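Local coordinates for calcium-regulated actin-bundling protein (Dictyostelium discoideum, PDB 4X3N) that binds and bundles actin filaments under the control of calcium, and may contribute to the structure and reorganization of filopodia and pseudopodia during cell movement, at residues I197-E201 with K286-Y290; H180-A186 with A251-Y255; A52-V57 with F164-F170. One frame throughout, in Å; residues are numbered along the deposited sequence.

Contact 1: residues I197-E201 with K286-Y290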
ATOM      1  N   ILE A 197      30.565  -2.113  -0.553  1.00 21.98           N
ATOM      2  CA  ILE A 197      30.416  -1.139   0.499  1.00 22.79           C
ATOM      3  C   ILE A 197      29.487  -1.665   1.556  1.00 23.28           C
ATOM      4  O   ILE A 197      29.793  -1.583   2.764  1.00 24.90           O
ATOM      5  CB  ILE A 197      29.828   0.179  -0.051  1.00 23.36           C
ATOM      6  CG1 ILE A 197      30.891   0.975  -0.800  1.00 27.82           C
ATOM      7  CG2 ILE A 197      29.257   0.966   1.112  1.00 24.26           C
ATOM      8  CD1 ILE A 197      30.347   2.118  -1.660  1.00 29.43           C
ATOM      9  N   ARG A 198      28.333  -2.216   1.149  1.00 25.78           N
ATOM     10  CA  ARG A 198      27.402  -2.849   2.151  1.00 22.83           C
ATOM     11  C   ARG A 198      28.113  -3.956   2.922  1.00 22.60           C
ATOM     12  O   ARG A 198      28.032  -3.999   4.101  1.00 21.56           O
ATOM     13  CB  ARG A 198      26.130  -3.392   1.496  1.00 24.72           C
ATOM     14  CG  ARG A 198      25.243  -4.336   2.348  1.00 24.97           C
ATOM     15  CD  ARG A 198      23.891  -4.648   1.686  1.00 24.57           C
ATOM     16  NE  ARG A 198      23.276  -3.429   1.188  1.00 28.76           N
ATOM     17  CZ  ARG A 198      22.120  -3.355   0.522  1.00 32.79           C
ATOM     18  NH1 ARG A 198      21.422  -4.441   0.245  1.00 32.30           N
ATOM     19  NH2 ARG A 198      21.654  -2.175   0.145  1.00 32.60           N
ATOM     20  N   ALA A 199      28.740  -4.889   2.224  1.00 24.42           N
ATOM     21  CA  ALA A 199      29.463  -5.975   2.874  1.00 25.63           C
ATOM     22  C   ALA A 199      30.468  -5.408   3.905  1.00 26.62           C
ATOM     23  O   ALA A 199      30.486  -5.844   5.054  1.00 28.90           O
ATOM     24  CB  ALA A 199      30.214  -6.793   1.828  1.00 27.40           C
ATOM     25  N   TYR A 200      31.276  -4.433   3.504  1.00 27.55           N
ATOM     26  CA  TYR A 200      32.252  -3.781   4.409  1.00 26.54           C
ATOM     27  C   TYR A 200      31.640  -3.045   5.604  1.00 24.81           C
ATOM     28  O   TYR A 200      32.042  -3.240   6.758  1.00 24.29           O
ATOM     29  CB  TYR A 200      33.148  -2.843   3.615  1.00 26.88           C
ATOM     30  CG  TYR A 200      34.004  -1.876   4.437  1.00 27.70           C
ATOM     31  CD1 TYR A 200      35.202  -2.287   5.040  1.00 28.60           C
ATOM     32  CD2 TYR A 200      33.671  -0.540   4.514  1.00 28.72           C
ATOM     33  CE1 TYR A 200      35.996  -1.397   5.732  1.00 27.55           C
ATOM     34  CE2 TYR A 200      34.465   0.371   5.195  1.00 31.55           C
ATOM     35  CZ  TYR A 200      35.616  -0.059   5.804  1.00 31.91           C
ATOM     36  OH  TYR A 200      36.355   0.863   6.500  1.00 30.81           O
ATOM     37  N   GLU A 201      30.629  -2.236   5.351  1.00 22.79           N
ATOM     38  CA  GLU A 201      29.975  -1.525   6.450  1.00 22.63           C
ATOM     39  C   GLU A 201      29.174  -2.461   7.313  1.00 24.44           C
ATOM     40  O   GLU A 201      29.044  -2.229   8.506  1.00 24.49           O
ATOM     41  CB  GLU A 201      29.083  -0.405   5.954  1.00 24.01           C
ATOM     42  CG  GLU A 201      29.840   0.629   5.191  1.00 24.60           C
ATOM     43  CD  GLU A 201      30.578   1.673   6.042  1.00 25.46           C
ATOM     44  OE1 GLU A 201      30.724   1.552   7.255  1.00 24.95           O
ATOM     45  OE2 GLU A 201      31.056   2.621   5.412  1.00 29.53           O
ATOM     46  N   LYS A 286      32.331   7.859  -4.711  1.00 29.23           N
ATOM     47  CA  LYS A 286      32.763   6.620  -4.110  1.00 27.71           C
ATOM     48  C   LYS A 286      34.215   6.662  -3.737  1.00 28.77           C
ATOM     49  O   LYS A 286      34.565   6.192  -2.639  1.00 28.68           O
ATOM     50  CB  LYS A 286      32.420   5.427  -5.018  1.00 26.60           C
ATOM     51  CG  LYS A 286      30.937   5.036  -4.943  1.00 26.57           C
ATOM     52  CD  LYS A 286      30.448   4.453  -6.247  1.00 26.02           C
ATOM     53  CE  LYS A 286      29.267   3.476  -6.026  1.00 28.02           C
ATOM     54  NZ  LYS A 286      27.978   4.094  -5.596  1.00 27.62           N
ATOM     55  N   LYS A 287      35.076   7.166  -4.631  1.00 32.14           N
ATOM     56  CA  LYS A 287      36.555   7.096  -4.393  1.00 35.18           C
ATOM     57  C   LYS A 287      36.921   7.962  -3.234  1.00 35.71           C
ATOM     58  O   LYS A 287      37.725   7.610  -2.380  1.00 36.87           O
ATOM     59  CB  LYS A 287      37.349   7.544  -5.623  1.00 34.21           C
ATOM     60  CG  LYS A 287      37.410   6.475  -6.667  1.00 36.23           C
ATOM     61  CD  LYS A 287      37.981   6.953  -7.995  1.00 38.68           C
ATOM     62  CE  LYS A 287      39.487   7.156  -7.951  1.00 40.42           C
ATOM     63  NZ  LYS A 287      39.931   7.714  -9.275  1.00 42.50           N
ATOM     64  N   LYS A 288      36.287   9.116  -3.203  1.00 39.64           N
ATOM     65  CA  LYS A 288      36.485  10.076  -2.123  1.00 35.96           C
ATOM     66  C   LYS A 288      36.226   9.388  -0.781  1.00 38.12           C
ATOM     67  O   LYS A 288      37.042   9.494   0.132  1.00 37.69           O
ATOM     68  CB  LYS A 288      35.606  11.277  -2.435  1.00 37.71           C
ATOM     69  CG  LYS A 288      35.013  12.167  -1.366  1.00 43.34           C
ATOM     70  CD  LYS A 288      34.745  13.512  -2.065  1.00 49.04           C
ATOM     71  CE  LYS A 288      33.397  14.122  -1.737  1.00 52.05           C
ATOM     72  NZ  LYS A 288      33.544  14.963  -0.518  1.00 52.22           N
ATOM     73  N   ARG A 289      35.156   8.605  -0.701  1.00 38.05           N
ATOM     74  CA  ARG A 289      34.662   8.071   0.574  1.00 36.92           C
ATOM     75  C   ARG A 289      35.329   6.737   0.946  1.00 34.06           C
ATOM     76  O   ARG A 289      35.583   6.487   2.087  1.00 29.02           O
ATOM     77  CB  ARG A 289      33.122   8.030   0.497  1.00 44.21           C
ATOM     78  CG  ARG A 289      32.376   7.263   1.578  1.00 53.69           C
ATOM     79  CD  ARG A 289      31.826   8.159   2.676  1.00 63.53           C
ATOM     80  NE  ARG A 289      31.090   7.396   3.708  1.00 73.64           N
ATOM     81  CZ  ARG A 289      31.635   6.649   4.686  1.00 79.86           C
ATOM     82  NH1 ARG A 289      32.961   6.530   4.813  1.00 80.58           N
ATOM     83  NH2 ARG A 289      30.838   6.014   5.564  1.00 76.39           N
ATOM     84  N   TYR A 290      35.624   5.891  -0.022  1.00 31.44           N
ATOM     85  CA  TYR A 290      36.121   4.544   0.259  1.00 33.71           C
ATOM     86  C   TYR A 290      37.456   4.187  -0.379  1.00 34.08           C
ATOM     87  O   TYR A 290      37.967   3.083  -0.131  1.00 36.78           O
ATOM     88  CB  TYR A 290      35.053   3.538  -0.179  1.00 28.03           C
ATOM     89  CG  TYR A 290      33.844   3.556   0.717  1.00 25.38           C
ATOM     90  CD1 TYR A 290      33.908   3.056   2.004  1.00 27.59           C
ATOM     91  CD2 TYR A 290      32.642   4.051   0.292  1.00 24.56           C
ATOM     92  CE1 TYR A 290      32.826   3.063   2.826  1.00 27.16           C
ATOM     93  CE2 TYR A 290      31.543   4.082   1.119  1.00 25.37           C
ATOM     94  CZ  TYR A 290      31.626   3.562   2.381  1.00 28.67           C
ATOM     95  OH  TYR A 290      30.547   3.540   3.240  1.00 30.48           O
TER
HETATM   96  O   HOH W   1      33.247   3.667   6.646  1.00 36.38           O
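Tyr290 carries its CG anti to its own carbonyl carbon (chi1 -71°), and Ile197 turns CG1 the same way; these torsions lay the isoleucine branch over one face of the tyrosine ring, the two side chains crossing at about a right angle. The evidence for a CH-pi contact is that Ile197 CG1 stands 4.0 Å from the centroid of the Tyr290 ring, 24° off the ring normal. Ile197 CD1 reaches farther out, to 3.6 Å from Tyr290 CD2. On the opposite face lies CG of the adjacent Arg289, so each face has an aliphatic carbon near its rim. At the ring edge, Tyr290 OH donates to Glu201 OE2; the modelled 2.4 Å is very short and its exact value doubtful. The same oxygen accepts from a water that in turn takes a weak bond from Arg289 NH1, and it forms a salt bridge with Arg289 NH2 at 3.4 Å, by charge alone, well out of the guanidinium plane. Tyr200 CE2 packs on Tyr290 CE1 at 3.9 Å, while its hydroxyl bonds to Asp229. The contact joins helix 181-211, within the F-actin-bundling C-terminal family region, to the last turn of helix 273-290. Their short segments run nearly parallel at 16°, with axes 13.4 Å apart, a gap spanned by long side chains, Tyr290 above all; helix 232-255 packs against both, its Leu237 touching Ile197 and Tyr290.

Contact 2: residues H180-A186 with A251-Y255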
ATOM      1  N   HIS A 180      23.808   1.553 -24.072  1.00 35.66           N
ATOM      2  CA  HIS A 180      24.888   0.805 -24.711  1.00 34.68           C
ATOM      3  C   HIS A 180      25.534  -0.144 -23.753  1.00 33.41           C
ATOM      4  O   HIS A 180      25.609   0.150 -22.577  1.00 30.44           O
ATOM      5  CB  HIS A 180      25.954   1.746 -25.223  1.00 37.65           C
ATOM      6  CG  HIS A 180      25.445   2.694 -26.254  1.00 40.06           C
ATOM      7  ND1 HIS A 180      25.496   4.066 -26.101  1.00 44.58           N
ATOM      8  CD2 HIS A 180      24.818   2.468 -27.429  1.00 41.88           C
ATOM      9  CE1 HIS A 180      24.964   4.645 -27.158  1.00 40.62           C
ATOM     10  NE2 HIS A 180      24.532   3.696 -27.971  1.00 40.63           N
ATOM     11  N   PRO A 181      26.052  -1.264 -24.262  1.00 33.19           N
ATOM     12  CA  PRO A 181      26.599  -2.286 -23.362  1.00 35.57           C
ATOM     13  C   PRO A 181      27.807  -1.826 -22.538  1.00 33.89           C
ATOM     14  O   PRO A 181      28.006  -2.337 -21.424  1.00 34.20           O
ATOM     15  CB  PRO A 181      26.972  -3.470 -24.291  1.00 33.79           C
ATOM     16  CG  PRO A 181      26.431  -3.149 -25.640  1.00 36.68           C
ATOM     17  CD  PRO A 181      26.033  -1.688 -25.685  1.00 40.46           C
ATOM     18  N   GLU A 182      28.623  -0.923 -23.072  1.00 30.05           N
ATOM     19  CA  GLU A 182      29.779  -0.472 -22.320  1.00 30.08           C
ATOM     20  C   GLU A 182      29.287   0.332 -21.124  1.00 30.04           C
ATOM     21  O   GLU A 182      29.898   0.314 -20.035  1.00 27.24           O
ATOM     22  CB  GLU A 182      30.723   0.368 -23.160  1.00 34.00           C
ATOM     23  CG  GLU A 182      31.440  -0.446 -24.258  1.00 37.76           C
ATOM     24  CD  GLU A 182      30.630  -0.565 -25.582  1.00 40.28           C
ATOM     25  OE1 GLU A 182      29.367  -0.355 -25.621  1.00 35.90           O
ATOM     26  OE2 GLU A 182      31.294  -0.868 -26.601  1.00 42.67           O
ATOM     27  N   ILE A 183      28.195   1.042 -21.346  1.00 26.80           N
ATOM     28  CA  ILE A 183      27.587   1.837 -20.285  1.00 28.53           C
ATOM     29  C   ILE A 183      26.929   0.916 -19.260  1.00 27.45           C
ATOM     30  O   ILE A 183      27.162   1.084 -18.076  1.00 27.31           O
ATOM     31  CB  ILE A 183      26.626   2.879 -20.877  1.00 29.36           C
ATOM     32  CG1 ILE A 183      27.452   3.916 -21.666  1.00 31.81           C
ATOM     33  CG2 ILE A 183      25.783   3.536 -19.794  1.00 28.21           C
ATOM     34  CD1 ILE A 183      26.641   4.967 -22.389  1.00 33.90           C
ATOM     35  N   LYS A 184      26.185  -0.091 -19.703  1.00 25.20           N
ATOM     36  CA  LYS A 184      25.570  -0.987 -18.774  1.00 26.20           C
ATOM     37  C   LYS A 184      26.644  -1.629 -17.934  1.00 24.97           C
ATOM     38  O   LYS A 184      26.510  -1.724 -16.726  1.00 25.04           O
ATOM     39  CB  LYS A 184      24.745  -2.050 -19.481  1.00 28.22           C
ATOM     40  CG  LYS A 184      23.972  -2.978 -18.563  1.00 29.63           C
ATOM     41  CD  LYS A 184      23.189  -3.968 -19.403  1.00 32.81           C
ATOM     42  CE  LYS A 184      22.311  -4.833 -18.537  1.00 38.52           C
ATOM     43  NZ  LYS A 184      22.267  -6.230 -19.061  1.00 45.38           N
ATOM     44  N   LYS A 185      27.736  -2.022 -18.549  1.00 29.12           N
ATOM     45  CA  LYS A 185      28.845  -2.650 -17.805  1.00 27.66           C
ATOM     46  C   LYS A 185      29.345  -1.771 -16.707  1.00 28.23           C
ATOM     47  O   LYS A 185      29.569  -2.222 -15.596  1.00 28.51           O
ATOM     48  CB  LYS A 185      29.996  -2.991 -18.741  1.00 30.29           C
ATOM     49  CG  LYS A 185      29.773  -4.329 -19.445  1.00 34.76           C
ATOM     50  CD  LYS A 185      30.936  -4.658 -20.399  1.00 39.61           C
ATOM     51  CE  LYS A 185      30.880  -6.091 -20.990  1.00 42.60           C
ATOM     52  NZ  LYS A 185      29.649  -6.349 -21.782  1.00 41.87           N
ATOM     53  N   ALA A 186      29.542  -0.502 -17.032  1.00 25.79           N
ATOM     54  CA  ALA A 186      30.057   0.435 -16.107  1.00 25.80           C
ATOM     55  C   ALA A 186      29.045   0.710 -14.991  1.00 24.06           C
ATOM     56  O   ALA A 186      29.424   0.788 -13.820  1.00 24.06           O
ATOM     57  CB  ALA A 186      30.401   1.737 -16.858  1.00 28.68           C
ATOM     58  N   ALA A 251      33.785   3.118 -21.076  1.00 31.54           N
ATOM     59  CA  ALA A 251      32.505   3.724 -21.499  1.00 30.97           C
ATOM     60  C   ALA A 251      32.635   5.203 -21.860  1.00 27.70           C
ATOM     61  O   ALA A 251      32.087   5.651 -22.846  1.00 28.94           O
ATOM     62  CB  ALA A 251      31.464   3.596 -20.400  1.00 32.28           C
ATOM     63  N   SER A 252      33.359   5.959 -21.068  1.00 29.83           N
ATOM     64  CA  SER A 252      33.454   7.410 -21.292  1.00 30.24           C
ATOM     65  C   SER A 252      34.251   7.691 -22.603  1.00 33.92           C
ATOM     66  O   SER A 252      33.803   8.420 -23.488  1.00 33.09           O
ATOM     67  CB  SER A 252      34.114   8.052 -20.066  1.00 28.85           C
ATOM     68  OG  SER A 252      33.381   7.731 -18.847  1.00 27.85           O
ATOM     69  N   LYS A 253      35.413   7.056 -22.749  1.00 36.56           N
ATOM     70  CA  LYS A 253      36.175   7.140 -23.998  1.00 40.81           C
ATOM     71  C   LYS A 253      35.327   6.832 -25.198  1.00 37.69           C
ATOM     72  O   LYS A 253      35.459   7.474 -26.227  1.00 35.31           O
ATOM     73  CB  LYS A 253      37.397   6.198 -24.009  1.00 49.01           C
ATOM     74  CG  LYS A 253      38.778   6.871 -23.992  1.00 59.86           C
ATOM     75  CD  LYS A 253      38.922   7.997 -22.954  1.00 67.58           C
ATOM     76  CE  LYS A 253      40.175   7.882 -22.079  1.00 73.93           C
ATOM     77  NZ  LYS A 253      39.949   7.074 -20.830  1.00 77.23           N
ATOM     78  N   LYS A 254      34.488   5.817 -25.104  1.00 37.83           N
ATOM     79  CA  LYS A 254      33.721   5.439 -26.254  1.00 38.55           C
ATOM     80  C   LYS A 254      32.597   6.386 -26.546  1.00 41.69           C
ATOM     81  O   LYS A 254      32.297   6.559 -27.694  1.00 44.07           O
ATOM     82  CB  LYS A 254      33.180   4.030 -26.160  1.00 37.85           C
ATOM     83  CG  LYS A 254      32.467   3.627 -27.420  1.00 40.83           C
ATOM     84  CD  LYS A 254      32.589   2.141 -27.672  1.00 45.71           C
ATOM     85  CE  LYS A 254      31.599   1.714 -28.746  1.00 47.43           C
ATOM     86  NZ  LYS A 254      31.889   0.319 -29.138  1.00 51.45           N
ATOM     87  N   TYR A 255      31.961   6.992 -25.541  1.00 43.47           N
ATOM     88  CA  TYR A 255      30.718   7.771 -25.779  1.00 39.36           C
ATOM     89  C   TYR A 255      30.692   9.200 -25.271  1.00 37.10           C
ATOM     90  O   TYR A 255      29.710   9.870 -25.459  1.00 43.30           O
ATOM     91  CB  TYR A 255      29.543   7.075 -25.115  1.00 35.44           C
ATOM     92  CG  TYR A 255      29.218   5.783 -25.722  1.00 38.27           C
ATOM     93  CD1 TYR A 255      28.600   5.724 -26.949  1.00 35.80           C
ATOM     94  CD2 TYR A 255      29.493   4.601 -25.054  1.00 39.44           C
ATOM     95  CE1 TYR A 255      28.265   4.523 -27.505  1.00 39.23           C
ATOM     96  CE2 TYR A 255      29.179   3.404 -25.608  1.00 37.80           C
ATOM     97  CZ  TYR A 255      28.567   3.363 -26.832  1.00 38.71           C
ATOM     98  OH  TYR A 255      28.275   2.134 -27.388  1.00 37.09           O
TER
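Ala251 CB sits at the apolar centre, 4.1 Å from Ala186 CB and 4.2 Å from Ile183 CG1, and it also rests against the backbone carbonyl of Glu182. The alanine lets the backbones come close: Glu182 CA and Ala251 CA are 5.1 Å apart. One turn on from Ala251, Tyr255 CD2 meets Ile183 CD1 at 3.9 Å. Farther out, the ring of Tyr255 forms an offset stack with the imidazole of His180: centroids lie 4.0 Å apart and the planes differ by 2°. Lys254 CG lies over the rim of the opposite face of the tyrosine. His180 occupies the N-cap position of helix 181-211, which puts the stack at the helix start. At the polar edge, Glu182 bends at chi2 (86°) and divides its carboxylate between two donors. Tyr255 OH gives a hydrogen bond of 3.2 Å to Glu182 OE1, and Lys254 NZ makes a salt bridge of 2.9 Å to Glu182 OE2; both donors approach from above the carboxylate plane. Replacing Tyr255 by an alanine would probably leave the His180 ring without its stacking partner and Glu182 OE1 without this donor. The first turns of helix 181-211 and the last of helix 232-255 form an antiparallel pair (155°) within a three-helix packing, where helix 273-290 lies against the apolar side, Ala275 on Ile183 and Met279 on Ala186.

Contact 3: residues A52-V57 with F164-F170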
ATOM      1  N   ALA A  52      18.224  12.612 -22.044  1.00 23.57           N
ATOM      2  CA  ALA A  52      17.260  13.155 -22.965  1.00 23.96           C
ATOM      3  C   ALA A  52      17.408  14.698 -23.055  1.00 24.65           C
ATOM      4  O   ALA A  52      17.251  15.303 -24.112  1.00 22.10           O
ATOM      5  CB  ALA A  52      15.851  12.811 -22.541  1.00 23.90           C
ATOM      6  N   TYR A  53      17.713  15.315 -21.941  1.00 24.11           N
ATOM      7  CA  TYR A  53      17.665  16.753 -21.885  1.00 22.58           C
ATOM      8  C   TYR A  53      19.047  17.362 -21.636  1.00 23.75           C
ATOM      9  O   TYR A  53      19.159  18.502 -21.164  1.00 22.51           O
ATOM     10  CB  TYR A  53      16.680  17.169 -20.803  1.00 22.85           C
ATOM     11  CG  TYR A  53      15.257  17.054 -21.207  1.00 22.30           C
ATOM     12  CD1 TYR A  53      14.685  17.954 -22.090  1.00 20.62           C
ATOM     13  CD2 TYR A  53      14.464  16.008 -20.714  1.00 21.10           C
ATOM     14  CE1 TYR A  53      13.365  17.799 -22.480  1.00 19.82           C
ATOM     15  CE2 TYR A  53      13.142  15.863 -21.054  1.00 22.33           C
ATOM     16  CZ  TYR A  53      12.576  16.754 -21.948  1.00 20.63           C
ATOM     17  OH  TYR A  53      11.281  16.551 -22.363  1.00 19.54           O
ATOM     18  N   TRP A  54      20.109  16.635 -21.951  1.00 23.04           N
ATOM     19  CA  TRP A  54      21.451  17.099 -21.606  1.00 24.48           C
ATOM     20  C   TRP A  54      21.730  18.529 -22.176  1.00 25.32           C
ATOM     21  O   TRP A  54      22.339  19.365 -21.492  1.00 26.33           O
ATOM     22  CB  TRP A  54      22.525  16.070 -22.096  1.00 26.22           C
ATOM     23  CG  TRP A  54      23.845  16.314 -21.476  1.00 26.08           C
ATOM     24  CD1 TRP A  54      24.994  16.774 -22.101  1.00 27.70           C
ATOM     25  CD2 TRP A  54      24.166  16.175 -20.102  1.00 24.80           C
ATOM     26  NE1 TRP A  54      25.977  16.933 -21.179  1.00 28.02           N
ATOM     27  CE2 TRP A  54      25.501  16.558 -19.945  1.00 26.25           C
ATOM     28  CE3 TRP A  54      23.429  15.813 -18.970  1.00 25.84           C
ATOM     29  CZ2 TRP A  54      26.132  16.550 -18.712  1.00 27.40           C
ATOM     30  CZ3 TRP A  54      24.066  15.790 -17.739  1.00 27.63           C
ATOM     31  CH2 TRP A  54      25.392  16.149 -17.612  1.00 27.46           C
ATOM     32  N   ALA A  55      21.247  18.815 -23.385  1.00 24.38           N
ATOM     33  CA  ALA A  55      21.574  20.082 -24.050  1.00 28.14           C
ATOM     34  C   ALA A  55      21.002  21.188 -23.216  1.00 27.07           C
ATOM     35  O   ALA A  55      21.627  22.223 -23.070  1.00 29.16           O
ATOM     36  CB  ALA A  55      21.029  20.153 -25.458  1.00 31.29           C
ATOM     37  N   GLU A  56      19.848  20.944 -22.626  1.00 23.65           N
ATOM     38  CA  GLU A  56      19.155  21.952 -21.862  1.00 23.32           C
ATOM     39  C   GLU A  56      19.436  21.982 -20.403  1.00 24.89           C
ATOM     40  O   GLU A  56      19.214  23.005 -19.755  1.00 24.40           O
ATOM     41  CB  GLU A  56      17.648  21.732 -22.013  1.00 25.95           C
ATOM     42  CG  GLU A  56      17.081  21.868 -23.418  1.00 24.25           C
ATOM     43  CD  GLU A  56      17.228  20.621 -24.257  1.00 24.67           C
ATOM     44  OE1 GLU A  56      17.657  19.548 -23.769  1.00 23.72           O
ATOM     45  OE2 GLU A  56      16.830  20.707 -25.428  1.00 24.55           O
ATOM     46  N   VAL A  57      19.824  20.843 -19.808  1.00 23.04           N
ATOM     47  CA  VAL A  57      19.793  20.744 -18.330  1.00 23.86           C
ATOM     48  C   VAL A  57      21.119  20.432 -17.678  1.00 21.93           C
ATOM     49  O   VAL A  57      21.201  20.464 -16.457  1.00 21.02           O
ATOM     50  CB  VAL A  57      18.695  19.732 -17.820  1.00 22.82           C
ATOM     51  CG1 VAL A  57      19.189  18.312 -17.793  1.00 22.22           C
ATOM     52  CG2 VAL A  57      18.153  20.155 -16.454  1.00 25.01           C
ATOM     53  N   PHE A 164      11.184  23.490 -20.181  1.00 24.01           N
ATOM     54  CA  PHE A 164      11.529  22.827 -21.435  1.00 24.22           C
ATOM     55  C   PHE A 164      11.157  21.342 -21.529  1.00 21.84           C
ATOM     56  O   PHE A 164      11.110  20.867 -22.623  1.00 22.64           O
ATOM     57  CB  PHE A 164      13.031  22.950 -21.776  1.00 23.78           C
ATOM     58  CG  PHE A 164      13.913  22.426 -20.722  1.00 22.81           C
ATOM     59  CD1 PHE A 164      14.169  21.071 -20.646  1.00 22.51           C
ATOM     60  CD2 PHE A 164      14.471  23.279 -19.805  1.00 21.97           C
ATOM     61  CE1 PHE A 164      14.950  20.595 -19.631  1.00 21.76           C
ATOM     62  CE2 PHE A 164      15.225  22.799 -18.773  1.00 22.81           C
ATOM     63  CZ  PHE A 164      15.472  21.445 -18.691  1.00 23.65           C
ATOM     64  N   ALA A 165      10.907  20.673 -20.400  1.00 20.03           N
ATOM     65  CA  ALA A 165      10.664  19.246 -20.334  1.00 20.76           C
ATOM     66  C   ALA A 165       9.173  18.960 -20.167  1.00 22.94           C
ATOM     67  O   ALA A 165       8.451  19.771 -19.552  1.00 23.89           O
ATOM     68  CB  ALA A 165      11.439  18.694 -19.167  1.00 20.54           C
ATOM     69  N   ASN A 166       8.698  17.848 -20.758  1.00 19.89           N
ATOM     70  CA  ASN A 166       7.376  17.426 -20.511  1.00 20.65           C
ATOM     71  C   ASN A 166       7.245  15.995 -20.921  1.00 21.49           C
ATOM     72  O   ASN A 166       8.125  15.470 -21.605  1.00 20.56           O
ATOM     73  CB  ASN A 166       6.375  18.343 -21.227  1.00 21.07           C
ATOM     74  CG  ASN A 166       6.524  18.300 -22.698  1.00 23.33           C
ATOM     75  OD1 ASN A 166       6.099  17.355 -23.375  1.00 22.37           O
ATOM     76  ND2 ASN A 166       7.116  19.317 -23.223  1.00 24.92           N
ATOM     77  N   PRO A 167       6.179  15.327 -20.501  1.00 23.10           N
ATOM     78  CA  PRO A 167       6.247  13.857 -20.668  1.00 23.16           C
ATOM     79  C   PRO A 167       6.299  13.357 -22.124  1.00 23.65           C
ATOM     80  O   PRO A 167       7.010  12.375 -22.474  1.00 22.92           O
ATOM     81  CB  PRO A 167       4.946  13.405 -19.995  1.00 23.82           C
ATOM     82  CG  PRO A 167       4.770  14.369 -18.930  1.00 25.18           C
ATOM     83  CD  PRO A 167       5.126  15.703 -19.552  1.00 24.17           C
ATOM     84  N   ALA A 168       5.501  13.960 -22.986  1.00 22.69           N
ATOM     85  CA  ALA A 168       5.499  13.505 -24.372  1.00 23.51           C
ATOM     86  C   ALA A 168       6.807  13.778 -25.103  1.00 24.85           C
ATOM     87  O   ALA A 168       7.366  12.906 -25.792  1.00 25.99           O
ATOM     88  CB  ALA A 168       4.340  14.146 -25.137  1.00 25.42           C
ATOM     89  N   ASP A 169       7.340  14.969 -24.906  1.00 24.61           N
ATOM     90  CA  ASP A 169       8.665  15.317 -25.381  1.00 21.40           C
ATOM     91  C   ASP A 169       9.718  14.342 -24.851  1.00 23.19           C
ATOM     92  O   ASP A 169      10.561  13.812 -25.610  1.00 24.43           O
ATOM     93  CB  ASP A 169       8.990  16.791 -25.005  1.00 21.99           C
ATOM     94  CG  ASP A 169      10.371  17.253 -25.538  1.00 27.20           C
ATOM     95  OD1 ASP A 169      10.449  17.522 -26.773  1.00 29.95           O
ATOM     96  OD2 ASP A 169      11.383  17.310 -24.759  1.00 29.74           O
ATOM     97  N   PHE A 170       9.710  14.124 -23.546  1.00 24.04           N
ATOM     98  CA  PHE A 170      10.631  13.194 -22.957  1.00 21.32           C
ATOM     99  C   PHE A 170      10.570  11.813 -23.661  1.00 21.51           C
ATOM    100  O   PHE A 170      11.598  11.240 -23.978  1.00 23.46           O
ATOM    101  CB  PHE A 170      10.357  13.045 -21.464  1.00 20.85           C
ATOM    102  CG  PHE A 170      11.042  11.856 -20.877  1.00 20.52           C
ATOM    103  CD1 PHE A 170      12.415  11.856 -20.737  1.00 20.06           C
ATOM    104  CD2 PHE A 170      10.341  10.724 -20.590  1.00 21.44           C
ATOM    105  CE1 PHE A 170      13.060  10.754 -20.288  1.00 20.38           C
ATOM    106  CE2 PHE A 170      10.999   9.594 -20.095  1.00 20.40           C
ATOM    107  CZ  PHE A 170      12.338   9.613 -19.971  1.00 19.13           C
TER
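Hydrogen bonds converge on the hydroxyl of Tyr53, which reaches from helix 42-57 to the start of helix 167-174. Tyr53 OH donates to Asp169 OD2 at 2.5 Å, using that oxygen's anti lone pair, and accepts a weak bond of 3.3 Å from Asn166 N. Asp169 is placed for this by its first torsion, which sets CG anti to the backbone N (chi1 -177°). Asn166 is the N-cap of helix 167-174, and its OD1 accepts from Asp169 N at 3.1 Å; the tyrosine therefore bonds to both the capping residue and the first turn. This helix follows the EF-hand-like helix-loop-helix around the bound calcium, with the Phe170 side chain about 12 Å from the ion. Among CH-pi contacts, Ala165 CB lies over one face of Tyr53, 3.9 Å from the ring centroid, and Glu56 CB sits above the centre of the Phe164 ring, 10° off its normal. Apolar contacts flank these: Tyr53 CD1 meets Phe164 CD1 at 3.5 Å, Val57 CG2 touches the Phe164 edge at CZ, and Ala52 CB abuts Phe170 CD1 at 4.0 Å. Arg173 adds ion pairs, through NE with Asp169 OD2, the oxygen that also takes the tyrosine's bond, and through NH1 with Glu56 OE1.

Contacts 1 and 2 share helix 181-211: its start packs antiparallel to helix 232-255 in contact 2, whereas farther along it runs nearly parallel to helix 273-290 in contact 1. Their centres are 23 Å apart. Contact 3 precedes both in the chain and joins different elements, beside the helix-loop-helix that holds the calcium and across the chain's centre from contact 1. All are partly buried, but contacts 1 and 2 each include one exposed residue, Arg289 and Lys254, and contact 3 none; it also buries the largest area, 372 Å². Each has a tyrosine hydroxyl donating to a carboxylate, but the rings differ in company: aliphatic carbons and a second tyrosine in contact 1, a histidine stack in contact 2, alanine and phenylalanine in contact 3.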